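PDB 4GRF: putative thiol-disulfide oxidoreductase from Bacteroides vulgatus, which probably acts as a thiol-disulfide oxidoreductase through its thioredoxin domain, the part of the longer protein present in this crystal. Local coordinates for residues K125-R128 against G129-Y133. Sequence-based numbering, arbitrary orientation.
With GSH (glutathione), chain H.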
loop_
_atom_site.group_PDB
_atom_site.type_symbol
_atom_site.label_atom_id
_atom_site.label_comp_id
_atom_site.label_asym_id
_atom_site.label_seq_id
_atom_site.Cartn_x
_atom_site.Cartn_y
_atom_site.Cartn_z
ATOM N N LYS A 125 -5.909 9.907 -3.399
ATOM C CA LYS A 125 -5.615 8.835 -4.334
ATOM C C LYS A 125 -4.783 9.341 -5.525
ATOM O O LYS A 125 -4.419 10.533 -5.602
ATOM C CB LYS A 125 -6.919 8.199 -4.819
ATOM C CG LYS A 125 -7.965 9.205 -5.269
ATOM C CD LYS A 125 -9.204 8.507 -5.818
ATOM C CE LYS A 125 -10.239 9.520 -6.274
ATOM N NZ LYS A 125 -11.489 8.851 -6.733
ATOM N N GLU A 126 -4.482 8.422 -6.438
ATOM C CA GLU A 126 -3.670 8.724 -7.624
ATOM C C GLU A 126 -2.334 9.360 -7.274
ATOM O O GLU A 126 -1.894 10.316 -7.923
ATOM C CB GLU A 126 -4.433 9.624 -8.595
ATOM C CG GLU A 126 -5.617 8.960 -9.284
ATOM C CD GLU A 126 -5.193 7.875 -10.266
ATOM O OE1 GLU A 126 -4.060 7.946 -10.803
ATOM O OE2 GLU A 126 -5.995 6.949 -10.503
ATOM N N LEU A 127 -1.677 8.802 -6.261
ATOM C CA LEU A 127 -0.425 9.330 -5.756
ATOM C C LEU A 127 0.769 8.729 -6.505
ATOM O O LEU A 127 0.900 7.518 -6.583
ATOM C CB LEU A 127 -0.326 9.027 -4.257
ATOM C CG LEU A 127 -1.483 9.639 -3.466
ATOM C CD1 LEU A 127 -1.331 9.370 -1.982
ATOM C CD2 LEU A 127 -1.555 11.133 -3.696
ATOM N N ARG A 128 1.634 9.592 -7.034
ATOM C CA ARG A 128 2.826 9.157 -7.778
ATOM C C ARG A 128 3.950 10.138 -7.543
ATOM O O ARG A 128 3.710 11.317 -7.308
ATOM C CB ARG A 128 2.551 9.149 -9.272
ATOM C CG ARG A 128 1.328 8.371 -9.660
ATOM C CD ARG A 128 1.589 6.878 -9.668
ATOM N NE ARG A 128 0.436 6.240 -10.291
ATOM C CZ ARG A 128 -0.678 5.924 -9.640
ATOM N NH1 ARG A 128 -0.777 6.120 -8.325
ATOM N NH2 ARG A 128 -1.686 5.382 -10.303
ATOM N N GLY A 129 5.181 9.646 -7.626
ATOM C CA GLY A 129 6.357 10.512 -7.633
ATOM C C GLY A 129 6.407 11.480 -6.478
ATOM O O GLY A 129 6.076 11.133 -5.348
ATOM N N ASP A 130 6.821 12.706 -6.772
ATOM C CA ASP A 130 7.030 13.705 -5.735
ATOM C C ASP A 130 5.709 14.073 -5.080
ATOM O O ASP A 130 5.683 14.564 -3.949
ATOM C CB ASP A 130 7.689 14.962 -6.312
ATOM C CG ASP A 130 9.113 14.711 -6.792
ATOM O OD1 ASP A 130 9.885 14.043 -6.066
ATOM O OD2 ASP A 130 9.454 15.189 -7.893
ATOM N N ASP A 131 4.615 13.838 -5.798
ATOM C CA ASP A 131 3.308 14.221 -5.305
ATOM C C ASP A 131 2.923 13.322 -4.148
ATOM O O ASP A 131 2.183 13.702 -3.243
ATOM C CB ASP A 131 2.268 14.120 -6.412
ATOM C CG ASP A 131 0.966 14.755 -6.022
ATOM O OD1 ASP A 131 1.014 15.904 -5.533
ATOM O OD2 ASP A 131 -0.092 14.109 -6.183
ATOM N N LEU A 132 3.458 12.117 -4.177
ATOM C CA LEU A 132 3.272 11.174 -3.103
ATOM C C LEU A 132 3.869 11.704 -1.774
ATOM O O LEU A 132 3.175 11.820 -0.740
ATOM C CB LEU A 132 3.900 9.881 -3.582
ATOM C CG LEU A 132 3.624 8.609 -2.855
ATOM C CD1 LEU A 132 3.772 7.464 -3.834
ATOM C CD2 LEU A 132 4.623 8.554 -1.714
ATOM N N TYR A 133 5.148 12.065 -1.798
ATOM C CA TYR A 133 5.795 12.686 -0.652
ATOM C C TYR A 133 5.049 13.951 -0.202
ATOM O O TYR A 133 4.742 14.129 0.984
ATOM C CB TYR A 133 7.236 13.052 -1.028
ATOM C CG TYR A 133 8.029 13.596 0.122
ATOM C CD1 TYR A 133 7.928 14.944 0.477
ATOM C CD2 TYR A 133 8.870 12.784 0.859
ATOM C CE1 TYR A 133 8.639 15.454 1.533
ATOM C CE2 TYR A 133 9.596 13.287 1.920
ATOM C CZ TYR A 133 9.479 14.617 2.247
ATOM O OH TYR A 133 10.198 15.116 3.291
HETATM N N1 GSH H . -20.136 2.453 -2.280
HETATM C CA1 GSH H . -19.768 2.395 -3.721
HETATM C C1 GSH H . -20.946 2.035 -4.586
HETATM O O11 GSH H . -21.187 2.736 -5.594
HETATM O O12 GSH H . -21.643 1.044 -4.269
HETATM C CB1 GSH H . -18.635 1.386 -3.895
HETATM C CG1 GSH H . -18.442 0.989 -5.356
HETATM C CD1 GSH H . -17.547 1.977 -6.075
HETATM O OE1 GSH H . -17.012 2.915 -5.499
HETATM N N2 GSH H . -17.360 1.758 -7.375
HETATM C CA2 GSH H . -16.472 2.600 -8.143
HETATM C C2 GSH H . -16.900 4.037 -8.122
HETATM O O2 GSH H . -18.051 4.356 -8.379
HETATM C CB2 GSH H . -16.388 2.111 -9.590
HETATM S SG2 GSH H . -16.037 0.345 -9.708
HETATM N N3 GSH H . -15.931 4.892 -7.816
HETATM C CA3 GSH H . -16.095 6.332 -7.782
HETATM C C3 GSH H . -14.738 7.014 -7.745
HETATM O O31 GSH H . -14.704 8.257 -7.675
HETATM O O32 GSH H . -13.694 6.315 -7.779
HETATM O O HOH W 1 0.228 12.111 -7.776
#
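Arg128 O meets the first turn of the helix that follows it, taking the backbone N-H of Leu132 at 3.2 Å between Leu132 N and Arg128 O, and more weakly that of Asp131. Leu132 N also donates to Gly129 O. Gly129, at the junction of loop and helix, has a positive phi (53°), a conformation that favours glycine; its N-H is bonded to Glu47 OE1. The bond from CA to CB of Arg128 points away from the helix, and CG lies beside the backbone N, opposite the carbonyl carbon. A bend at chi2 (-78°) then folds the chain back along its own loop. At the tip, NH1 donates to Leu127 O over 2.8 Å, with the oxygen nearly in the guanidinium plane but the nitrogen well above the carbonyl plane. NH2 lies 3.5 Å from Glu126 OE1; here the oxygen stands well out of the guanidinium plane, so the salt bridge is electrostatic and not a hydrogen bond. The loop joins edge strand 122-124 to helix 129-140, the C-terminal helix of the thioredoxin fold, packed against the central sheet. Leu127 CB faces Leu132 CG at 4.2 Å, and both leucines rest on Leu33 of strand 31-37. With CG swung opposite the backbone N (chi1 -166°), Leu132 CD1 comes to 4.0 Å from Leu127 O. A water links loop and helix: it donates to Glu126 O and to Asp131 OD2, the latter at 2.6 Å from the water oxygen, and accepts from Arg128 N. At the strand end of the loop, the chain of Lys125 is extended beyond CG; Lys125 NZ lies 3.4 Å from glutathione O31 and is hydrogen-bonded to Leu3 O.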